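Local structure of D-alanyl-D-alanine carboxypeptidase (Streptococcus pneumoniae R6, 1XP4) at residues Y71-T76 against E87-T92; E98-S103 against S107-L112; D122-M127 against N155-S160; N207-L210 against P214-R217. The protein probably removes the terminal D-alanine from cell wall precursor peptides, as a serine-type D-Ala-D-Ala carboxypeptidase of the S11 family. All blocks are in the same frame, centred on the assembly; numbering follows the deposited sequence.

Contact 1 of 4, residues Y71-T76 against E87-T92; sequences YPYQLT and EARNYT
Tyr73 swings its ring off the helix toward Arg89 and Glu87, with CG trans to its backbone N (chi1 173°). Arg89 starts with CG beside its own N, and an extended chi2 brings CG and CD over one face of that ring. The bend at chi3 keeps NE above it. CD of Arg89 sits 3.9 Å from the centroid of the Tyr73 ring and only 5° off the normal, a CH-pi contact. NE of Arg89 follows toward the rim, 3.2 Å from CD2 of Tyr73. The guanidinium is tilted 44° from the ring plane, so the two groups are not stacked flat. Its NH2 forms a salt bridge with Asp70.

Glu87 comes to the edge of the same ring. Its chain folds back at chi2, and OE1 accepts a hydrogen bond from Tyr73 OH. The modelled length of that bond is very short and should not be trusted at this resolution. OE2 of Glu87 receives a bond from a water, 3.1 Å away. The same water donates to Thr76 OG1 at 2.6 Å. Thr76 OG1 in turn donates to Tyr73 O, at 2.7 Å.

The contact lies on the surface. It ties the short helix 70-74 to the loop entering strand 90-92, which pairs with strand 65-67 in a two-stranded antiparallel sheet.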
loop_
_atom_site.group_PDB
_atom_site.type_symbol
_atom_site.label_atom_id
_atom_site.label_comp_id
_atom_site.label_asym_id
_atom_site.label_seq_id
_atom_site.Cartn_x
_atom_site.Cartn_y
_atom_site.Cartn_z
ATOM N N TYR A 71 -17.012 -9.865 22.761
ATOM C CA TYR A 71 -16.022 -10.572 21.957
ATOM C C TYR A 71 -14.681 -9.839 21.845
ATOM O O TYR A 71 -13.640 -10.393 22.196
ATOM C CB TYR A 71 -16.621 -10.866 20.572
ATOM C CG TYR A 71 -15.642 -11.155 19.448
ATOM C CD1 TYR A 71 -14.542 -11.993 19.636
ATOM C CD2 TYR A 71 -15.854 -10.625 18.172
ATOM C CE1 TYR A 71 -13.676 -12.297 18.579
ATOM C CE2 TYR A 71 -15.001 -10.922 17.108
ATOM C CZ TYR A 71 -13.912 -11.757 17.316
ATOM O OH TYR A 71 -13.063 -12.039 16.261
ATOM N N PRO A 72 -14.685 -8.584 21.367
ATOM C CA PRO A 72 -13.413 -7.872 21.252
ATOM C C PRO A 72 -12.852 -7.516 22.616
ATOM O O PRO A 72 -11.646 -7.500 22.820
ATOM C CB PRO A 72 -13.780 -6.624 20.453
ATOM C CG PRO A 72 -14.995 -7.040 19.702
ATOM C CD PRO A 72 -15.760 -7.813 20.726
ATOM N N TYR A 73 -13.736 -7.229 23.558
ATOM C CA TYR A 73 -13.292 -6.846 24.881
ATOM C C TYR A 73 -12.629 -7.984 25.641
ATOM O O TYR A 73 -11.569 -7.800 26.241
ATOM C CB TYR A 73 -14.467 -6.288 25.679
ATOM C CG TYR A 73 -14.144 -6.025 27.127
ATOM C CD1 TYR A 73 -13.130 -5.131 27.492
ATOM C CD2 TYR A 73 -14.834 -6.689 28.137
ATOM C CE1 TYR A 73 -12.812 -4.913 28.826
ATOM C CE2 TYR A 73 -14.527 -6.480 29.472
ATOM C CZ TYR A 73 -13.518 -5.596 29.813
ATOM O OH TYR A 73 -13.219 -5.418 31.145
ATOM N N GLN A 74 -13.247 -9.157 25.623
ATOM C CA GLN A 74 -12.682 -10.303 26.328
ATOM C C GLN A 74 -11.383 -10.741 25.693
ATOM O O GLN A 74 -10.457 -11.165 26.377
ATOM C CB GLN A 74 -13.656 -11.477 26.313
ATOM C CG GLN A 74 -14.753 -11.410 27.359
ATOM C CD GLN A 74 -16.060 -11.980 26.842
ATOM O OE1 GLN A 74 -16.072 -12.809 25.922
ATOM N NE2 GLN A 74 -17.172 -11.545 27.434
ATOM N N LEU A 75 -11.323 -10.641 24.376
ATOM C CA LEU A 75 -10.138 -11.046 23.647
ATOM C C LEU A 75 -8.878 -10.367 24.172
ATOM O O LEU A 75 -7.762 -10.773 23.850
ATOM C CB LEU A 75 -10.316 -10.728 22.162
ATOM C CG LEU A 75 -9.230 -11.193 21.198
ATOM C CD1 LEU A 75 -9.072 -12.695 21.300
ATOM C CD2 LEU A 75 -9.602 -10.797 19.789
ATOM N N THR A 76 -9.045 -9.347 25.002
ATOM C CA THR A 76 -7.884 -8.634 25.501
ATOM C C THR A 76 -7.423 -8.970 26.908
ATOM O O THR A 76 -6.306 -8.618 27.280
ATOM C CB THR A 76 -8.105 -7.135 25.420
ATOM O OG1 THR A 76 -9.054 -6.736 26.417
ATOM C CG2 THR A 76 -8.641 -6.780 24.055
ATOM N N GLU A 87 -10.458 -1.080 28.937
ATOM C CA GLU A 87 -11.427 -1.182 30.018
ATOM C C GLU A 87 -12.563 -0.180 29.997
ATOM O O GLU A 87 -13.524 -0.326 30.736
ATOM C CB GLU A 87 -10.701 -1.134 31.366
ATOM C CG GLU A 87 -9.916 -2.410 31.677
ATOM C CD GLU A 87 -10.785 -3.659 31.573
ATOM O OE1 GLU A 87 -11.907 -3.634 32.128
ATOM O OE2 GLU A 87 -10.353 -4.657 30.948
ATOM N N ALA A 88 -12.461 0.829 29.144
ATOM C CA ALA A 88 -13.511 1.832 29.033
ATOM C C ALA A 88 -14.536 1.399 27.980
ATOM O O ALA A 88 -15.591 2.019 27.836
ATOM C CB ALA A 88 -12.907 3.174 28.661
ATOM N N ARG A 89 -14.206 0.337 27.243
ATOM C CA ARG A 89 -15.070 -0.223 26.200
ATOM C C ARG A 89 -15.744 0.766 25.240
ATOM O O ARG A 89 -16.807 0.482 24.698
ATOM C CB ARG A 89 -16.142 -1.121 26.832
ATOM C CG ARG A 89 -15.658 -2.510 27.254
ATOM C CD ARG A 89 -16.561 -3.061 28.351
ATOM N NE ARG A 89 -17.068 -4.408 28.091
ATOM C CZ ARG A 89 -17.853 -4.732 27.069
ATOM N NH1 ARG A 89 -18.220 -3.811 26.199
ATOM N NH2 ARG A 89 -18.290 -5.970 26.927
ATOM N N ASN A 90 -15.132 1.924 25.032
ATOM C CA ASN A 90 -15.680 2.900 24.100
ATOM C C ASN A 90 -14.581 3.870 23.712
ATOM O O ASN A 90 -14.142 4.690 24.516
ATOM C CB ASN A 90 -16.854 3.666 24.710
ATOM C CG ASN A 90 -17.607 4.486 23.675
ATOM O OD1 ASN A 90 -17.045 5.389 23.053
ATOM N ND2 ASN A 90 -18.886 4.163 23.476
ATOM N N TYR A 91 -14.126 3.764 22.473
ATOM C CA TYR A 91 -13.069 4.630 22.015
ATOM C C TYR A 91 -13.362 5.227 20.658
ATOM O O TYR A 91 -14.249 4.780 19.941
ATOM C CB TYR A 91 -11.741 3.871 21.973
ATOM C CG TYR A 91 -11.278 3.402 23.331
ATOM C CD1 TYR A 91 -11.766 2.215 23.884
ATOM C CD2 TYR A 91 -10.406 4.182 24.099
ATOM C CE1 TYR A 91 -11.411 1.818 25.172
ATOM C CE2 TYR A 91 -10.040 3.793 25.387
ATOM C CZ TYR A 91 -10.552 2.613 25.918
ATOM O OH TYR A 91 -10.240 2.246 27.201
ATOM N N THR A 92 -12.589 6.250 20.331
ATOM C CA THR A 92 -12.697 6.975 19.082
ATOM C C THR A 92 -12.211 6.162 17.881
ATOM O O THR A 92 -11.332 5.304 18.009
ATOM C CB THR A 92 -11.887 8.289 19.199
ATOM O OG1 THR A 92 -12.756 9.337 19.633
ATOM C CG2 THR A 92 -11.250 8.667 17.892
HETATM O O HOH W 1 -9.326 -4.742 28.034
#

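Contact 2 of 4, residues E98-S103 against S107-L112; sequences EATLVS and SAAIAL
Thr100 meets Ala108 with its hydroxyl side. OG1 stands beside the backbone N of Thr100 (chi1 -68°), while the methyl CG2 is trans to that N. This torsion turns OG1 to the second helix, where it lies 3.1 Å from CB of Ala108. It also lets OG1 hydrogen-bond to the carbonyl oxygen of Leu96, one turn earlier in its own helix. The polar end of this buried threonine is therefore satisfied within helix 93-103. The backbone N of Ala109 is 3.3 Å from Thr100 OG1, but the angle is too poor for a hydrogen bond.

Ala99 adds a second small side chain on the first helix. Its CB touches CB of Ala108 at 3.9 Å, methyl against methyl. These short side chains let the helix axes approach to 8.4 Å. The N-to-C directions differ by 143°, so the two segments run roughly antiparallel as a helical hairpin. The turn of the hairpin carries Ser104, a predicted active-site residue that fits the first position of the SxN motif of penicillin-binding proteins. Thr100 also faces the predicted catalytic centre: its side chain touches that of Lys44, about 4 Å away, and packs on Val48 of helix 44-57.

Leu112 borders the contact one turn beyond Ala108. Its CG lies beside the backbone N, and an extended chi2 (168°) carries CD1 toward the first helix. CD1 of Leu112 stops 3.9 Å from Thr100 OG1. The Leu112 side chain also packs on Val93 and Leu96 of helix 93-103.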
loop_
_atom_site.group_PDB
_atom_site.type_symbol
_atom_site.label_atom_id
_atom_site.label_comp_id
_atom_site.label_asym_id
_atom_site.label_seq_id
_atom_site.Cartn_x
_atom_site.Cartn_y
_atom_site.Cartn_z
ATOM N N GLU A 98 -5.417 4.291 15.236
ATOM C CA GLU A 98 -4.049 4.461 15.680
ATOM C C GLU A 98 -3.607 3.172 16.375
ATOM O O GLU A 98 -2.518 2.663 16.113
ATOM C CB GLU A 98 -3.959 5.656 16.637
ATOM C CG GLU A 98 -2.594 6.329 16.692
ATOM C CD GLU A 98 -2.664 7.817 16.378
ATOM O OE1 GLU A 98 -3.274 8.186 15.353
ATOM O OE2 GLU A 98 -2.102 8.622 17.149
ATOM N N ALA A 99 -4.461 2.640 17.248
ATOM C CA ALA A 99 -4.151 1.406 17.969
ATOM C C ALA A 99 -3.957 0.228 17.004
ATOM O O ALA A 99 -3.083 -0.619 17.211
ATOM C CB ALA A 99 -5.253 1.095 18.964
ATOM N N THR A 100 -4.766 0.184 15.948
ATOM C CA THR A 100 -4.681 -0.883 14.958
ATOM C C THR A 100 -3.378 -0.862 14.157
ATOM O O THR A 100 -2.648 -1.852 14.114
ATOM C CB THR A 100 -5.866 -0.817 13.951
ATOM O OG1 THR A 100 -7.087 -1.140 14.623
ATOM C CG2 THR A 100 -5.670 -1.800 12.818
ATOM N N LEU A 101 -3.086 0.267 13.525
ATOM C CA LEU A 101 -1.896 0.378 12.696
ATOM C C LEU A 101 -0.568 0.458 13.433
ATOM O O LEU A 101 0.438 -0.063 12.958
ATOM C CB LEU A 101 -2.038 1.581 11.768
ATOM C CG LEU A 101 -3.143 1.460 10.717
ATOM C CD1 LEU A 101 -3.360 2.790 10.024
ATOM C CD2 LEU A 101 -2.761 0.390 9.716
ATOM N N VAL A 102 -0.560 1.101 14.592
ATOM C CA VAL A 102 0.672 1.252 15.354
ATOM C C VAL A 102 1.020 0.080 16.271
ATOM O O VAL A 102 2.179 -0.332 16.346
ATOM C CB VAL A 102 0.623 2.535 16.203
ATOM C CG1 VAL A 102 1.904 2.673 17.009
ATOM C CG2 VAL A 102 0.416 3.744 15.298
ATOM N N SER A 103 0.019 -0.459 16.960
ATOM C CA SER A 103 0.249 -1.559 17.886
ATOM C C SER A 103 -0.348 -2.897 17.446
ATOM O O SER A 103 -0.201 -3.911 18.132
ATOM C CB SER A 103 -0.308 -1.179 19.250
ATOM O OG SER A 103 0.153 0.107 19.611
ATOM N N SER A 107 -8.418 -6.027 19.018
ATOM C CA SER A 107 -9.718 -5.545 19.453
ATOM C C SER A 107 -10.012 -4.198 18.820
ATOM O O SER A 107 -11.169 -3.812 18.678
ATOM C CB SER A 107 -9.776 -5.450 20.966
ATOM O OG SER A 107 -9.883 -6.756 21.508
ATOM N N ALA A 108 -8.963 -3.485 18.431
ATOM C CA ALA A 108 -9.142 -2.208 17.752
ATOM C C ALA A 108 -9.733 -2.524 16.367
ATOM O O ALA A 108 -10.717 -1.917 15.941
ATOM C CB ALA A 108 -7.802 -1.501 17.598
ATOM N N ALA A 109 -9.131 -3.491 15.680
ATOM C CA ALA A 109 -9.592 -3.894 14.356
ATOM C C ALA A 109 -11.033 -4.385 14.396
ATOM O O ALA A 109 -11.893 -3.877 13.671
ATOM C CB ALA A 109 -8.690 -4.993 13.789
ATOM N N ILE A 110 -11.289 -5.378 15.242
ATOM C CA ILE A 110 -12.623 -5.941 15.362
ATOM C C ILE A 110 -13.645 -4.854 15.655
ATOM O O ILE A 110 -14.659 -4.739 14.961
ATOM C CB ILE A 110 -12.680 -7.004 16.476
ATOM C CG1 ILE A 110 -11.702 -8.138 16.157
ATOM C CG2 ILE A 110 -14.093 -7.547 16.606
ATOM C CD1 ILE A 110 -11.641 -9.220 17.213
ATOM N N ALA A 111 -13.376 -4.052 16.676
ATOM C CA ALA A 111 -14.286 -2.972 17.037
ATOM C C ALA A 111 -14.664 -2.119 15.816
ATOM O O ALA A 111 -15.849 -1.884 15.555
ATOM C CB ALA A 111 -13.657 -2.101 18.121
ATOM N N LEU A 112 -13.665 -1.654 15.073
ATOM C CA LEU A 112 -13.919 -0.836 13.891
ATOM C C LEU A 112 -14.822 -1.567 12.890
ATOM O O LEU A 112 -15.728 -0.971 12.294
ATOM C CB LEU A 112 -12.594 -0.472 13.219
ATOM C CG LEU A 112 -11.745 0.588 13.926
ATOM C CD1 LEU A 112 -10.342 0.628 13.331
ATOM C CD2 LEU A 112 -12.430 1.940 13.809
#

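Contact 3 of 4, residues D122-M127 against N155-S160; sequences DFVDMM and NIYPGS
Tyr157 and Asp125 make the polar part of this contact. The hydroxyl OH of Tyr157 donates to OD1 of Asp125. The modelled 2.5 Å between them is very short and is uncertain at this resolution. OD1 lies at the edge of the ring, near its plane; the carboxylate plane is turned 85° from that of the ring. With CG of Asp125 beside its backbone N (chi1 -68°), the end of the side chain comes round to Tyr157. Its other oxygen, OD2, forms a salt bridge with Lys121, whose NZ also makes a weak hydrogen bond with Tyr157 OH. Arg128 adds a cation-pi contact with the ring.

The apolar part lies one residue back on the helix. Val124 CG1, trans to the backbone N (chi1 171°), is 3.9 Å from CE2 of Tyr157. The valine comes at the ring obliquely. On one ring face sits CD of Pro158, 3.4 Å above the plane and shifted toward the rim.

Bonds within the loop shape the turn. Tyr157 to Ser160 form a type II beta turn, with a positive phi at Gly159 that suits glycine. Tyr157 O accepts twice, from Ser160 N at 3.0 Å and from Ser160 OG at 2.6 Å.

The turn belongs to the long loop between helix 120-133 and strand 167-168. It covers one side of helix 120-133, while Phe123 and Met126 on the same helix pack against helices 44-57 and 106-117.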
loop_
_atom_site.group_PDB
_atom_site.type_symbol
_atom_site.label_atom_id
_atom_site.label_comp_id
_atom_site.label_asym_id
_atom_site.label_seq_id
_atom_site.Cartn_x
_atom_site.Cartn_y
_atom_site.Cartn_z
ATOM N N ASP A 122 -19.936 -9.709 8.360
ATOM C CA ASP A 122 -20.344 -8.839 7.268
ATOM C C ASP A 122 -19.125 -8.078 6.786
ATOM O O ASP A 122 -18.919 -7.930 5.579
ATOM C CB ASP A 122 -21.431 -7.858 7.723
ATOM C CG ASP A 122 -22.726 -8.563 8.109
ATOM O OD1 ASP A 122 -23.207 -9.403 7.320
ATOM O OD2 ASP A 122 -23.269 -8.274 9.199
ATOM N N PHE A 123 -18.308 -7.607 7.724
ATOM C CA PHE A 123 -17.105 -6.875 7.346
ATOM C C PHE A 123 -16.209 -7.743 6.448
ATOM O O PHE A 123 -15.661 -7.260 5.456
ATOM C CB PHE A 123 -16.318 -6.422 8.581
ATOM C CG PHE A 123 -15.321 -5.346 8.283
ATOM C CD1 PHE A 123 -15.723 -4.019 8.186
ATOM C CD2 PHE A 123 -13.989 -5.658 8.050
ATOM C CE1 PHE A 123 -14.809 -3.014 7.860
ATOM C CE2 PHE A 123 -13.066 -4.662 7.722
ATOM C CZ PHE A 123 -13.479 -3.337 7.629
ATOM N N VAL A 124 -16.067 -9.022 6.793
ATOM C CA VAL A 124 -15.252 -9.926 5.987
ATOM C C VAL A 124 -15.798 -10.030 4.559
ATOM O O VAL A 124 -15.033 -10.048 3.588
ATOM C CB VAL A 124 -15.176 -11.346 6.601
ATOM C CG1 VAL A 124 -14.500 -12.300 5.611
ATOM C CG2 VAL A 124 -14.389 -11.312 7.923
ATOM N N ASP A 125 -17.118 -10.094 4.427
ATOM C CA ASP A 125 -17.708 -10.175 3.108
ATOM C C ASP A 125 -17.351 -8.902 2.360
ATOM O O ASP A 125 -17.170 -8.911 1.140
ATOM C CB ASP A 125 -19.224 -10.335 3.204
ATOM C CG ASP A 125 -19.635 -11.679 3.791
ATOM O OD1 ASP A 125 -18.947 -12.692 3.526
ATOM O OD2 ASP A 125 -20.657 -11.726 4.507
HETATM N N MSE A 126 -17.243 -7.802 3.095
HETATM C CA MSE A 126 -16.886 -6.539 2.478
HETATM C C MSE A 126 -15.445 -6.604 1.992
HETATM O O MSE A 126 -15.136 -6.152 0.885
HETATM C CB MSE A 126 -17.052 -5.380 3.467
HETATM C CG MSE A 126 -18.483 -4.890 3.620
HETATM SE SE MSE A 126 -18.698 -3.458 4.902
HETATM C CE MSE A 126 -17.507 -2.162 4.114
HETATM N N MSE A 127 -14.552 -7.168 2.801
HETATM C CA MSE A 127 -13.170 -7.241 2.362
HETATM C C MSE A 127 -12.987 -8.274 1.252
HETATM O O MSE A 127 -12.062 -8.168 0.439
HETATM C CB MSE A 127 -12.204 -7.476 3.548
HETATM C CG MSE A 127 -12.729 -8.276 4.725
HETATM SE SE MSE A 127 -11.701 -8.030 6.393
HETATM C CE MSE A 127 -9.925 -8.487 5.778
ATOM N N ASN A 155 -15.914 -17.456 17.792
ATOM C CA ASN A 155 -16.140 -16.263 16.982
ATOM C C ASN A 155 -15.474 -16.303 15.608
ATOM O O ASN A 155 -14.860 -15.330 15.174
ATOM C CB ASN A 155 -15.668 -15.027 17.747
ATOM C CG ASN A 155 -16.403 -14.843 19.062
ATOM O OD1 ASN A 155 -17.561 -14.420 19.084
ATOM N ND2 ASN A 155 -15.737 -15.174 20.169
ATOM N N ILE A 156 -15.606 -17.429 14.918
ATOM C CA ILE A 156 -15.014 -17.570 13.596
ATOM C C ILE A 156 -16.096 -17.481 12.536
ATOM O O ILE A 156 -17.274 -17.692 12.816
ATOM C CB ILE A 156 -14.295 -18.928 13.410
ATOM C CG1 ILE A 156 -15.318 -20.063 13.467
ATOM C CG2 ILE A 156 -13.205 -19.100 14.466
ATOM C CD1 ILE A 156 -14.756 -21.389 13.070
ATOM N N TYR A 157 -15.675 -17.181 11.315
ATOM C CA TYR A 157 -16.585 -17.064 10.189
ATOM C C TYR A 157 -17.347 -18.374 9.990
ATOM O O TYR A 157 -16.784 -19.461 10.124
ATOM C CB TYR A 157 -15.790 -16.723 8.923
ATOM C CG TYR A 157 -16.640 -16.238 7.779
ATOM C CD1 TYR A 157 -17.336 -17.133 6.972
ATOM C CD2 TYR A 157 -16.788 -14.877 7.532
ATOM C CE1 TYR A 157 -18.166 -16.684 5.944
ATOM C CE2 TYR A 157 -17.615 -14.416 6.512
ATOM C CZ TYR A 157 -18.301 -15.327 5.721
ATOM O OH TYR A 157 -19.122 -14.877 4.716
ATOM N N PRO A 158 -18.652 -18.283 9.691
ATOM C CA PRO A 158 -19.471 -19.477 9.473
ATOM C C PRO A 158 -18.941 -20.239 8.267
ATOM O O PRO A 158 -18.903 -19.705 7.155
ATOM C CB PRO A 158 -20.857 -18.900 9.211
ATOM C CG PRO A 158 -20.852 -17.657 10.025
ATOM C CD PRO A 158 -19.494 -17.077 9.719
ATOM N N GLY A 159 -18.525 -21.481 8.488
ATOM C CA GLY A 159 -18.003 -22.275 7.395
ATOM C C GLY A 159 -16.495 -22.391 7.454
ATOM O O GLY A 159 -15.931 -23.389 7.013
ATOM N N SER A 160 -15.835 -21.374 7.998
ATOM C CA SER A 160 -14.382 -21.393 8.103
ATOM C C SER A 160 -13.923 -22.478 9.080
ATOM O O SER A 160 -14.657 -22.872 9.982
ATOM C CB SER A 160 -13.858 -20.023 8.551
ATOM O OG SER A 160 -14.222 -19.731 9.886
#

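Contact 4 of 4, residues N207-L210 against P214-R217; sequences NYML and PAYR
The Tyr216 ring takes the Leu210 carbonyl at its edge: Leu210 O lies near the ring plane, 3.2 Å from CD1 of Tyr216. The Tyr208 ring is met by Pro214, whose CD approaches CD1 of Tyr208 obliquely at 3.9 Å. The ring of Tyr261 also meets that of Tyr208, with the planes about 60° apart.

The two segments are neighbouring parts of one irregular loop. It joins strand 201-204 to strand 220-228, an edge strand of the five-stranded antiparallel sheet, which carries Lys224 in a KTG-type motif. An Asx turn starts the first segment. In it, OD1 of Asn207 accepts from Met209 N at 3.0 Å.

Backbone atoms join the segments at Met209. Arg217 N donates to Met209 O at 3.3 Å. The bond is fairly straight, with 156° at the hydrogen, but the donor stands above the carbonyl plane. Met209 CA makes a CA-H...O contact with Ala215 O, also at 3.3 Å. CB of Ala215 packs against CB of Tyr208, and Phe264 of helix 262-277 touches Tyr208, Met209 and Ala215.

Met209, modelled as selenomethionine, runs side by side with the start of Arg217. The Arg217 chain then bends at chi2 and chi3 and leads away. Its guanidinium is held by salt bridges to Glu241 and Asp272 and by a hydrogen bond to Ser268. Met209 bends at chi3 (93°), which brings its terminal methyl CE to 3.6 Å from CB of Arg217.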
loop_
_atom_site.group_PDB
_atom_site.type_symbol
_atom_site.label_atom_id
_atom_site.label_comp_id
_atom_site.label_asym_id
_atom_site.label_seq_id
_atom_site.Cartn_x
_atom_site.Cartn_y
_atom_site.Cartn_z
ATOM N N ASN A 207 6.894 -1.304 14.156
ATOM C CA ASN A 207 7.767 -1.039 13.024
ATOM C C ASN A 207 9.072 -0.467 13.553
ATOM O O ASN A 207 9.140 0.704 13.921
ATOM C CB ASN A 207 7.105 -0.036 12.081
ATOM C CG ASN A 207 7.860 0.124 10.779
ATOM O OD1 ASN A 207 9.075 -0.060 10.725
ATOM N ND2 ASN A 207 7.144 0.484 9.721
ATOM N N TYR A 208 10.110 -1.290 13.583
ATOM C CA TYR A 208 11.402 -0.854 14.082
ATOM C C TYR A 208 12.343 -0.171 13.098
ATOM O O TYR A 208 13.533 -0.035 13.363
ATOM C CB TYR A 208 12.094 -2.032 14.753
ATOM C CG TYR A 208 11.395 -2.391 16.033
ATOM C CD1 TYR A 208 11.190 -1.427 17.013
ATOM C CD2 TYR A 208 10.934 -3.678 16.273
ATOM C CE1 TYR A 208 10.550 -1.730 18.198
ATOM C CE2 TYR A 208 10.289 -3.992 17.463
ATOM C CZ TYR A 208 10.107 -3.007 18.420
ATOM O OH TYR A 208 9.504 -3.295 19.621
HETATM N N MSE A 209 11.810 0.271 11.966
HETATM C CA MSE A 209 12.627 0.972 10.985
HETATM C C MSE A 209 12.282 2.460 11.008
HETATM O O MSE A 209 12.768 3.240 10.185
HETATM C CB MSE A 209 12.404 0.395 9.589
HETATM C CG MSE A 209 13.003 -0.983 9.416
HETATM SE SE MSE A 209 12.598 -1.762 7.712
HETATM C CE MSE A 209 14.167 -1.192 6.757
ATOM N N LEU A 210 11.445 2.842 11.968
ATOM C CA LEU A 210 11.027 4.226 12.121
ATOM C C LEU A 210 12.029 5.052 12.945
ATOM O O LEU A 210 12.989 4.524 13.527
ATOM C CB LEU A 210 9.640 4.283 12.775
ATOM C CG LEU A 210 8.463 3.668 12.003
ATOM C CD1 LEU A 210 7.184 3.705 12.841
ATOM C CD2 LEU A 210 8.260 4.434 10.698
ATOM N N PRO A 214 15.492 0.777 16.907
ATOM C CA PRO A 214 16.583 -0.162 16.644
ATOM C C PRO A 214 16.965 -0.386 15.187
ATOM O O PRO A 214 18.111 -0.168 14.813
ATOM C CB PRO A 214 16.090 -1.442 17.308
ATOM C CG PRO A 214 15.406 -0.912 18.515
ATOM C CD PRO A 214 14.593 0.239 17.943
ATOM N N ALA A 215 16.012 -0.818 14.370
ATOM C CA ALA A 215 16.291 -1.105 12.969
ATOM C C ALA A 215 16.014 0.046 12.018
ATOM O O ALA A 215 15.682 -0.174 10.852
ATOM C CB ALA A 215 15.509 -2.339 12.540
ATOM N N TYR A 216 16.164 1.267 12.519
ATOM C CA TYR A 216 15.943 2.484 11.734
ATOM C C TYR A 216 16.630 2.463 10.371
ATOM O O TYR A 216 17.753 1.976 10.235
ATOM C CB TYR A 216 16.456 3.697 12.507
ATOM C CG TYR A 216 16.433 4.996 11.729
ATOM C CD1 TYR A 216 15.298 5.809 11.712
ATOM C CD2 TYR A 216 17.541 5.405 10.989
ATOM C CE1 TYR A 216 15.268 6.996 10.980
ATOM C CE2 TYR A 216 17.520 6.589 10.253
ATOM C CZ TYR A 216 16.382 7.377 10.253
ATOM O OH TYR A 216 16.360 8.540 9.516
ATOM N N ARG A 217 15.945 3.012 9.374
ATOM C CA ARG A 217 16.454 3.120 8.012
ATOM C C ARG A 217 15.799 4.390 7.469
ATOM O O ARG A 217 14.586 4.447 7.260
ATOM C CB ARG A 217 16.076 1.866 7.197
ATOM C CG ARG A 217 15.872 2.054 5.682
ATOM C CD ARG A 217 17.135 2.257 4.848
ATOM N NE ARG A 217 17.840 1.011 4.551
ATOM C CZ ARG A 217 18.557 0.796 3.447
ATOM N NH1 ARG A 217 18.656 1.729 2.512
ATOM N NH2 ARG A 217 19.216 -0.339 3.291
#

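How the contacts relate
All four contacts lie in the carboxypeptidase region, and contact 2 is the one nearest the predicted active site: Thr100 is about 4 Å from Lys44 and about 6 Å from Lys224, between side chains. Contact 1 touches contact 2, where Pro72 O probably hydrogen-bonds Ser107 OG and Pro72 packs on Ile110. Strand 90-92 also runs directly into helix 93-103. Contact 3 reaches contact 1 through Asn155 beside Tyr71. Its helix follows helix 106-117 of contact 2; the centres of contacts 2 and 3 are about 18 Å apart. Contact 4 touches none of the others and lies about 34 Å from contact 3, centre to centre. Its Leu210 is about 10 Å from Lys224, side chain to side chain.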